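Local coordinates for hypothetical sugar ABC-transporter sugar binding protein (Arthrobacter globiformis, PDB 7BVT), which probably delivers cyclic alpha-maltosyl-1,6-maltose to an ABC transporter as its extracellular sugar-binding protein, at residues Tyr187-Asp192 and Ser243-Trp248; Gly196-Phe201 and Leu382-Glu387. All coordinates share one frame; numbering follows the deposited sequence.

Interaction 1 (Tyr187-Asp192 and Ser243-Trp248)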
ATOM      1  N   TYR A 187     -12.088   4.989  -7.990  1.00 20.01           N
ATOM      2  CA  TYR A 187     -12.400   5.178  -6.559  1.00 20.26           C
ATOM      3  C   TYR A 187     -12.624   6.669  -6.361  1.00 20.48           C
ATOM      4  O   TYR A 187     -11.687   7.399  -6.061  1.00 21.57           O
ATOM      5  CB  TYR A 187     -11.300   4.563  -5.693  1.00 19.95           C
ATOM      6  CG  TYR A 187     -11.773   4.136  -4.333  1.00 23.91           C
ATOM      7  CD1 TYR A 187     -12.189   5.080  -3.395  1.00 25.17           C
ATOM      8  CD2 TYR A 187     -11.841   2.798  -4.000  1.00 24.91           C
ATOM      9  CE1 TYR A 187     -12.655   4.701  -2.154  1.00 26.22           C
ATOM     10  CE2 TYR A 187     -12.293   2.403  -2.749  1.00 25.74           C
ATOM     11  CZ  TYR A 187     -12.703   3.362  -1.833  1.00 29.86           C
ATOM     12  OH  TYR A 187     -13.178   3.006  -0.598  1.00 37.79           O
ATOM     13  N   THR A 188     -13.862   7.138  -6.590  1.00 20.72           N
ATOM     14  CA  THR A 188     -14.123   8.572  -6.802  1.00 21.87           C
ATOM     15  C   THR A 188     -14.726   9.248  -5.570  1.00 22.83           C
ATOM     16  O   THR A 188     -14.826  10.458  -5.656  1.00 23.16           O
ATOM     17  CB  THR A 188     -15.070   8.799  -7.984  1.00 22.12           C
ATOM     18  OG1 THR A 188     -16.301   8.116  -7.756  1.00 23.44           O
ATOM     19  CG2 THR A 188     -14.531   8.309  -9.305  1.00 21.40           C
ATOM     20  N   GLN A 189     -15.083   8.521  -4.508  1.00 24.91           N
ATOM     21  CA  GLN A 189     -15.621   9.186  -3.293  1.00 26.66           C
ATOM     22  C   GLN A 189     -14.631   9.140  -2.117  1.00 24.73           C
ATOM     23  O   GLN A 189     -14.122   8.051  -1.757  1.00 26.87           O
ATOM     24  CB  GLN A 189     -16.947   8.551  -2.915  1.00 29.14           C
ATOM     25  CG  GLN A 189     -17.985   8.776  -4.001  1.00 33.13           C
ATOM     26  CD  GLN A 189     -19.299   8.167  -3.587  1.00 33.40           C
ATOM     27  OE1 GLN A 189     -19.578   7.015  -3.892  1.00 34.32           O
ATOM     28  NE2 GLN A 189     -20.041   8.913  -2.784  1.00 31.71           N
ATOM     29  N   ALA A 190     -14.400  10.311  -1.530  1.00 27.46           N
ATOM     30  CA  ALA A 190     -13.458  10.500  -0.394  1.00 28.11           C
ATOM     31  C   ALA A 190     -13.834   9.582   0.782  1.00 29.65           C
ATOM     32  O   ALA A 190     -12.940   8.992   1.373  1.00 29.43           O
ATOM     33  CB  ALA A 190     -13.416  11.959  -0.029  1.00 27.83           C
ATOM     34  N   GLY A 191     -15.107   9.446   1.134  1.00 32.25           N
ATOM     35  CA  GLY A 191     -15.445   8.713   2.371  1.00 32.34           C
ATOM     36  C   GLY A 191     -14.818   9.359   3.613  1.00 30.59           C
ATOM     37  O   GLY A 191     -14.511  10.573   3.596  1.00 32.34           O
ATOM     38  N   ASP A 192     -14.680   8.577   4.681  1.00 35.83           N
ATOM     39  CA  ASP A 192     -14.273   9.055   6.025  1.00 37.55           C
ATOM     40  C   ASP A 192     -12.833   9.574   5.997  1.00 35.68           C
ATOM     41  O   ASP A 192     -12.613  10.621   6.581  1.00 34.87           O
ATOM     42  CB  ASP A 192     -14.372   7.944   7.073  1.00 40.80           C
ATOM     43  CG  ASP A 192     -15.800   7.581   7.449  1.00 47.55           C
ATOM     44  OD1 ASP A 192     -16.698   8.463   7.302  1.00 45.66           O
ATOM     45  OD2 ASP A 192     -16.007   6.410   7.866  1.00 51.58           O
ATOM     46  N   SER A 243     -16.045   5.103 -16.653  1.00 21.64           N
ATOM     47  CA  SER A 243     -15.851   5.004 -15.179  1.00 23.32           C
ATOM     48  C   SER A 243     -16.815   5.934 -14.451  1.00 23.98           C
ATOM     49  O   SER A 243     -16.428   7.055 -14.144  1.00 22.98           O
ATOM     50  CB  SER A 243     -14.424   5.425 -14.852  1.00 20.16           C
ATOM     51  OG  SER A 243     -13.522   4.629 -15.595  1.00 19.72           O
ATOM     52  N   PRO A 244     -18.100   5.582 -14.254  1.00 23.73           N
ATOM     53  CA  PRO A 244     -19.015   6.551 -13.683  1.00 25.62           C
ATOM     54  C   PRO A 244     -18.572   7.028 -12.308  1.00 23.03           C
ATOM     55  O   PRO A 244     -18.009   6.292 -11.549  1.00 22.60           O
ATOM     56  CB  PRO A 244     -20.363   5.805 -13.615  1.00 26.31           C
ATOM     57  CG  PRO A 244     -20.249   4.791 -14.724  1.00 28.56           C
ATOM     58  CD  PRO A 244     -18.794   4.356 -14.697  1.00 26.39           C
ATOM     59  N   TYR A 245     -18.965   8.251 -12.003  1.00 24.58           N
ATOM     60  CA  TYR A 245     -18.802   8.857 -10.664  1.00 24.44           C
ATOM     61  C   TYR A 245     -19.643   8.119  -9.636  1.00 25.55           C
ATOM     62  O   TYR A 245     -20.800   7.726  -9.932  1.00 27.31           O
ATOM     63  CB  TYR A 245     -19.173  10.341 -10.687  1.00 26.39           C
ATOM     64  CG  TYR A 245     -19.179  10.933  -9.297  1.00 28.70           C
ATOM     65  CD1 TYR A 245     -18.016  10.987  -8.552  1.00 27.90           C
ATOM     66  CD2 TYR A 245     -20.347  11.404  -8.715  1.00 29.64           C
ATOM     67  CE1 TYR A 245     -18.004  11.539  -7.277  1.00 27.76           C
ATOM     68  CE2 TYR A 245     -20.360  11.925  -7.430  1.00 30.22           C
ATOM     69  CZ  TYR A 245     -19.182  12.020  -6.717  1.00 34.52           C
ATOM     70  OH  TYR A 245     -19.207  12.530  -5.443  1.00 29.41           O
ATOM     71  N   ALA A 246     -19.075   7.913  -8.449  1.00 28.22           N
ATOM     72  CA  ALA A 246     -19.757   7.301  -7.279  1.00 27.98           C
ATOM     73  C   ALA A 246     -20.316   5.912  -7.628  1.00 29.06           C
ATOM     74  O   ALA A 246     -21.432   5.542  -7.164  1.00 32.70           O
ATOM     75  CB  ALA A 246     -20.824   8.256  -6.771  1.00 31.71           C
ATOM     76  N   LYS A 247     -19.553   5.104  -8.346  1.00 27.45           N
ATOM     77  CA  LYS A 247     -19.951   3.735  -8.769  1.00 27.92           C
ATOM     78  C   LYS A 247     -18.819   2.751  -8.493  1.00 25.53           C
ATOM     79  O   LYS A 247     -18.715   1.756  -9.198  1.00 26.24           O
ATOM     80  CB  LYS A 247     -20.309   3.719 -10.260  1.00 31.79           C
ATOM     81  CG  LYS A 247     -21.644   4.377 -10.603  1.00 41.39           C
ATOM     82  CD  LYS A 247     -22.820   3.845  -9.822  1.00 44.45           C
ATOM     83  CE  LYS A 247     -22.998   2.354  -9.964  1.00 47.32           C
ATOM     84  NZ  LYS A 247     -24.337   1.927  -9.485  1.00 56.19           N
ATOM     85  N   TRP A 248     -18.003   2.996  -7.479  1.00 26.44           N
ATOM     86  CA  TRP A 248     -16.969   2.002  -7.084  1.00 26.01           C
ATOM     87  C   TRP A 248     -17.655   0.672  -6.768  1.00 27.42           C
ATOM     88  O   TRP A 248     -18.700   0.698  -6.115  1.00 28.44           O
ATOM     89  CB  TRP A 248     -16.130   2.487  -5.895  1.00 28.00           C
ATOM     90  CG  TRP A 248     -15.145   1.437  -5.475  1.00 24.76           C
ATOM     91  CD1 TRP A 248     -15.234   0.553  -4.436  1.00 26.39           C
ATOM     92  CD2 TRP A 248     -13.953   1.085  -6.184  1.00 23.80           C
ATOM     93  NE1 TRP A 248     -14.160  -0.310  -4.429  1.00 25.75           N
ATOM     94  CE2 TRP A 248     -13.371  -0.017  -5.520  1.00 25.18           C
ATOM     95  CE3 TRP A 248     -13.318   1.595  -7.317  1.00 23.92           C
ATOM     96  CZ2 TRP A 248     -12.156  -0.575  -5.931  1.00 24.96           C
ATOM     97  CZ3 TRP A 248     -12.147   1.011  -7.750  1.00 26.22           C
ATOM     98  CH2 TRP A 248     -11.558  -0.039  -7.049  1.00 23.22           C
TER
HETATM   99  O   HOH W   1     -16.779   5.817  -9.136  1.00 23.02           O
HETATM  100  O   HOH W   2     -18.479   4.902  -5.012  1.00 31.50           O

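Interaction 2 (Gly196-Phe201 and Leu382-Glu387). With GLC (alpha-D-glucopyranose), chain B; GLC (alpha-D-glucopyranose), chain C.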
ATOM      1  N   GLY A 196      -8.961   5.921  -0.089  1.00 22.65           N
ATOM      2  CA  GLY A 196      -9.297   5.204  -1.332  1.00 20.50           C
ATOM      3  C   GLY A 196      -9.059   6.095  -2.544  1.00 20.16           C
ATOM      4  O   GLY A 196      -8.426   5.667  -3.495  1.00 19.36           O
ATOM      5  N   LEU A 197      -9.578   7.303  -2.555  1.00 18.94           N
ATOM      6  CA  LEU A 197      -9.390   8.214  -3.707  1.00 18.94           C
ATOM      7  C   LEU A 197      -7.913   8.572  -3.801  1.00 17.86           C
ATOM      8  O   LEU A 197      -7.305   8.374  -4.859  1.00 17.04           O
ATOM      9  CB  LEU A 197     -10.285   9.450  -3.531  1.00 20.08           C
ATOM     10  CG  LEU A 197     -10.364  10.421  -4.697  1.00 20.14           C
ATOM     11  CD1 LEU A 197     -11.565  11.375  -4.550  1.00 20.93           C
ATOM     12  CD2 LEU A 197      -9.110  11.251  -4.827  1.00 21.88           C
ATOM     13  N   THR A 198      -7.332   9.107  -2.726  1.00 17.22           N
ATOM     14  CA  THR A 198      -5.972   9.659  -2.765  1.00 16.73           C
ATOM     15  C   THR A 198      -4.982   8.595  -3.228  1.00 16.14           C
ATOM     16  O   THR A 198      -4.169   8.889  -4.097  1.00 16.77           O
ATOM     17  CB  THR A 198      -5.575  10.237  -1.409  1.00 17.29           C
ATOM     18  OG1 THR A 198      -6.503  11.277  -1.138  1.00 17.43           O
ATOM     19  CG2 THR A 198      -4.145  10.700  -1.379  1.00 17.65           C
ATOM     20  N   TRP A 199      -5.001   7.406  -2.655  1.00 16.47           N
ATOM     21  CA  TRP A 199      -3.901   6.442  -2.886  1.00 16.37           C
ATOM     22  C   TRP A 199      -4.086   5.767  -4.252  1.00 16.13           C
ATOM     23  O   TRP A 199      -3.080   5.405  -4.859  1.00 16.58           O
ATOM     24  CB  TRP A 199      -3.755   5.509  -1.700  1.00 16.82           C
ATOM     25  CG  TRP A 199      -4.180   4.085  -1.818  1.00 16.81           C
ATOM     26  CD1 TRP A 199      -5.421   3.601  -2.097  1.00 20.66           C
ATOM     27  CD2 TRP A 199      -3.357   2.936  -1.569  1.00 18.87           C
ATOM     28  NE1 TRP A 199      -5.403   2.228  -2.091  1.00 20.36           N
ATOM     29  CE2 TRP A 199      -4.160   1.793  -1.756  1.00 21.00           C
ATOM     30  CE3 TRP A 199      -2.020   2.763  -1.221  1.00 18.63           C
ATOM     31  CZ2 TRP A 199      -3.664   0.503  -1.548  1.00 20.16           C
ATOM     32  CZ3 TRP A 199      -1.530   1.490  -1.032  1.00 19.27           C
ATOM     33  CH2 TRP A 199      -2.326   0.383  -1.261  1.00 18.94           C
ATOM     34  N   ASN A 200      -5.309   5.702  -4.766  1.00 15.80           N
ATOM     35  CA  ASN A 200      -5.517   5.268  -6.170  1.00 16.04           C
ATOM     36  C   ASN A 200      -5.039   6.344  -7.138  1.00 17.43           C
ATOM     37  O   ASN A 200      -4.407   6.001  -8.168  1.00 16.69           O
ATOM     38  CB  ASN A 200      -6.982   4.893  -6.381  1.00 17.58           C
ATOM     39  CG  ASN A 200      -7.311   3.492  -5.921  1.00 18.28           C
ATOM     40  OD1 ASN A 200      -8.009   3.301  -4.905  1.00 20.00           O
ATOM     41  ND2 ASN A 200      -6.764   2.530  -6.613  1.00 15.58           N
ATOM     42  N   PHE A 201      -5.334   7.609  -6.852  1.00 16.06           N
ATOM     43  CA  PHE A 201      -4.901   8.720  -7.701  1.00 16.18           C
ATOM     44  C   PHE A 201      -3.379   8.845  -7.711  1.00 15.55           C
ATOM     45  O   PHE A 201      -2.796   9.119  -8.762  1.00 16.11           O
ATOM     46  CB  PHE A 201      -5.535  10.028  -7.223  1.00 15.37           C
ATOM     47  CG  PHE A 201      -5.180  11.172  -8.117  1.00 14.69           C
ATOM     48  CD1 PHE A 201      -5.827  11.375  -9.329  1.00 17.00           C
ATOM     49  CD2 PHE A 201      -4.143  12.012  -7.788  1.00 15.84           C
ATOM     50  CE1 PHE A 201      -5.424  12.390 -10.182  1.00 17.20           C
ATOM     51  CE2 PHE A 201      -3.776  13.042  -8.609  1.00 17.96           C
ATOM     52  CZ  PHE A 201      -4.407  13.239  -9.810  1.00 17.79           C
ATOM     53  N   LEU A 382      -7.286  13.562   3.317  1.00 21.64           N
ATOM     54  CA  LEU A 382      -8.718  13.948   3.294  1.00 23.53           C
ATOM     55  C   LEU A 382      -8.889  15.311   2.633  1.00 19.97           C
ATOM     56  O   LEU A 382      -9.793  15.394   1.801  1.00 22.79           O
ATOM     57  CB  LEU A 382      -9.261  13.957   4.719  1.00 22.61           C
ATOM     58  CG  LEU A 382     -10.775  14.117   4.828  1.00 27.84           C
ATOM     59  CD1 LEU A 382     -11.562  13.115   3.991  1.00 26.89           C
ATOM     60  CD2 LEU A 382     -11.159  14.023   6.306  1.00 30.73           C
ATOM     61  N   ALA A 383      -8.028  16.297   2.926  1.00 19.40           N
ATOM     62  CA  ALA A 383      -8.155  17.656   2.336  1.00 20.49           C
ATOM     63  C   ALA A 383      -8.025  17.519   0.812  1.00 22.04           C
ATOM     64  O   ALA A 383      -8.829  18.092   0.060  1.00 21.91           O
ATOM     65  CB  ALA A 383      -7.166  18.632   2.865  1.00 22.93           C
ATOM     66  N   PHE A 384      -7.061  16.706   0.391  1.00 20.68           N
ATOM     67  CA  PHE A 384      -6.782  16.465  -1.037  1.00 19.74           C
ATOM     68  C   PHE A 384      -7.991  15.821  -1.663  1.00 18.77           C
ATOM     69  O   PHE A 384      -8.446  16.336  -2.704  1.00 19.16           O
ATOM     70  CB  PHE A 384      -5.555  15.568  -1.214  1.00 18.08           C
ATOM     71  CG  PHE A 384      -5.197  15.263  -2.636  1.00 16.63           C
ATOM     72  CD1 PHE A 384      -4.486  16.168  -3.411  1.00 16.84           C
ATOM     73  CD2 PHE A 384      -5.459  14.003  -3.147  1.00 18.44           C
ATOM     74  CE1 PHE A 384      -4.127  15.829  -4.708  1.00 17.04           C
ATOM     75  CE2 PHE A 384      -5.110  13.687  -4.435  1.00 17.50           C
ATOM     76  CZ  PHE A 384      -4.492  14.606  -5.231  1.00 15.77           C
ATOM     77  N   ALA A 385      -8.456  14.702  -1.114  1.00 19.47           N
ATOM     78  CA  ALA A 385      -9.517  13.880  -1.708  1.00 18.87           C
ATOM     79  C   ALA A 385     -10.804  14.711  -1.852  1.00 20.42           C
ATOM     80  O   ALA A 385     -11.471  14.623  -2.881  1.00 21.48           O
ATOM     81  CB  ALA A 385      -9.743  12.631  -0.879  1.00 18.97           C
ATOM     82  N   GLN A 386     -11.128  15.540  -0.851  1.00 21.25           N
ATOM     83  CA  GLN A 386     -12.394  16.315  -0.909  1.00 23.35           C
ATOM     84  C   GLN A 386     -12.340  17.320  -2.055  1.00 22.82           C
ATOM     85  O   GLN A 386     -13.380  17.588  -2.666  1.00 22.99           O
ATOM     86  CB  GLN A 386     -12.712  16.928   0.454  1.00 26.04           C
ATOM     87  CG  GLN A 386     -13.172  15.842   1.412  1.00 31.21           C
ATOM     88  CD  GLN A 386     -13.424  16.368   2.800  1.00 40.66           C
ATOM     89  OE1 GLN A 386     -12.785  17.328   3.248  1.00 42.44           O
ATOM     90  NE2 GLN A 386     -14.329  15.686   3.488  1.00 40.10           N
ATOM     91  N   GLU A 387     -11.193  17.902  -2.337  1.00 19.78           N
ATOM     92  CA  GLU A 387     -11.110  18.911  -3.400  1.00 20.83           C
ATOM     93  C   GLU A 387     -11.120  18.187  -4.734  1.00 23.84           C
ATOM     94  O   GLU A 387     -11.764  18.668  -5.676  1.00 21.06           O
ATOM     95  CB  GLU A 387      -9.907  19.818  -3.253  1.00 22.96           C
ATOM     96  CG  GLU A 387      -9.983  20.714  -2.048  1.00 24.30           C
ATOM     97  CD  GLU A 387     -11.049  21.792  -2.094  1.00 32.27           C
ATOM     98  OE1 GLU A 387     -11.794  21.870  -3.084  1.00 27.70           O
ATOM     99  OE2 GLU A 387     -11.092  22.625  -1.132  1.00 39.56           O
TER
HETATM  100  C1  GLC B   3      -8.030   2.569   0.806  1.00 29.33           C
HETATM  101  C2  GLC B   3      -9.459   2.720   1.358  1.00 31.73           C
HETATM  102  C3  GLC B   3     -10.038   1.318   1.545  1.00 35.14           C
HETATM  103  C4  GLC B   3     -10.037   0.529   0.223  1.00 33.53           C
HETATM  104  C5  GLC B   3      -8.677   0.618  -0.526  1.00 30.45           C
HETATM  105  C6  GLC B   3      -8.866   0.394  -2.007  1.00 29.38           C
HETATM  106  O2  GLC B   3      -9.414   3.419   2.618  1.00 33.65           O
HETATM  107  O3  GLC B   3     -11.377   1.396   2.070  1.00 34.94           O
HETATM  108  O4  GLC B   3     -10.354  -0.837   0.535  1.00 32.21           O
HETATM  109  O5  GLC B   3      -8.100   1.961  -0.480  1.00 26.96           O
HETATM  110  O6  GLC B   3      -7.577   0.108  -2.547  1.00 29.78           O
HETATM  111  C1  GLC C   2      -4.250  -1.282   2.301  1.00 26.87           C
HETATM  112  C2  GLC C   2      -2.839  -0.894   2.618  1.00 25.75           C
HETATM  113  C3  GLC C   2      -2.808   0.418   3.360  1.00 25.80           C
HETATM  114  C4  GLC C   2      -3.573   1.457   2.525  1.00 24.40           C
HETATM  115  C5  GLC C   2      -5.014   1.000   2.344  1.00 24.92           C
HETATM  116  C6  GLC C   2      -5.798   2.005   1.480  1.00 26.69           C
HETATM  117  O2  GLC C   2      -2.226  -1.992   3.269  1.00 25.85           O
HETATM  118  O3  GLC C   2      -1.439   0.790   3.597  1.00 25.47           O
HETATM  119  O4  GLC C   2      -3.615   2.718   3.164  1.00 26.87           O
HETATM  120  O5  GLC C   2      -4.998  -0.219   1.644  1.00 24.65           O
HETATM  121  O6  GLC C   2      -7.186   1.816   1.743  1.00 28.65           O

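Interaction 1 (Tyr187-Asp192 and Ser243-Trp248)
One face of the Trp-248 indole receives Tyr-187 CD2, which lies over its centre, 3.5 Å from Trp-248 CD2, and CE2 of Tyr-187 follows toward the pyrrole nitrogen. The phenol and the five-membered ring of Trp-248 form an oblique pair, their planes at 43°. The same indole reaches back under the backbone of Tyr-187, its CE3 against N and CA. Tyr-187 has CG anti to the backbone N (chi1 -153°), which swings the phenol across the indole face and leaves it touching a bound glucose of the glycan pocket. The Tyr-245 ring has Ala-246 CB off-centre over one face, and its CD1 approaches Thr-188 OG1 at 3.4 Å; its hydroxyl is hydrogen-bonded to the Glu-389 carboxylate.

The polar links run mainly through water. Thr-188 OG1 gives its proton to a water 2.7 Å away, which donates to Pro-244 O and accepts from Lys-247 N, the first and last residues of a type II beta turn. Thus one threonine hydroxyl reaches both ends of the turn. Gln-189, extended beyond CG, lays its amide along Ala-246, with OE1 3.4 Å from Ala-246 CB. The same OE1 accepts from a second water at 2.6 Å, and that water accepts from the backbone N-H of Trp-248.

Both segments are loops: 187-192 leads into helix 195-207, while the loop holding 243-248 follows helix 225-239. Helix 377-392 covers one flank through Glu-389 and Leu-392, Thr-188 also rests on Ile-238 of helix 225-239, and Trp-248 packs on Ala-259 and Glu-261 of strand 258-262.

Interaction 2 (Gly196-Phe201 and Leu382-Glu387)
Helix 195-207, which lines the glycan pocket of this solute-binding protein, crosses helix 377-392 almost at a right angle: the axes of segments 196-201 and 382-387 come within 8.8 Å at 87°. The small Ala-385 lies at the crossing, its CB 3.5 Å from Thr-198 OG1 and close to Leu-197 CB, while Leu-197 CD1 reaches Ala-385 O. Thr-198 OG1 also meets the rim of the Phe-384 ring at CD2, although its main polar partner is Gly-194 O, one turn back. Phe-384, its first torsion fully extended from the backbone N (chi1 180°), reaches across to Phe-201; CD2 of Phe-201 comes to its edge in the ring plane, 3.7 Å from CZ, with the rings inclined at 50°. Phe-212 and Phe-222 meet Phe-384 edge-to-face, extending the aromatic cluster.

Trp-199 serves the sugar instead. Its NE1 donates to O6 of the chain B glucose at 3.1 Å and 168°, nearly straight, while C6 of the chain C glucose sits off-centre over one indole face. A leucine in its place would probably leave that O6 without its indole donor and the second glucose without its flat platform. Aromatic platforms combined with polar grips on sugar hydroxyls are typical of carbohydrate-binding proteins of this family.

In the fold
Interaction 1 is a surface contact between two loops, and interaction 2 a buried crossing of two helices; their centres lie about 10 Å apart. The first relies on ordered water and an aromatic pair, the second on apolar side chains and aromatic rings. Both draw on helix 377-392: in interaction 2 it supplies a segment, in interaction 1 it packs against the loops through Glu-389 and Leu-392, and Ala-385 also touches Ala-190. The two meet directly where Tyr-187 CD1 packs 3.4 Å from Gly-196 C and Thr-188 O faces Leu-197 CD1. Each reaches the glycan pocket, interaction 1 through Tyr-187 and interaction 2 through Gly-196, Trp-199 and Asn-200.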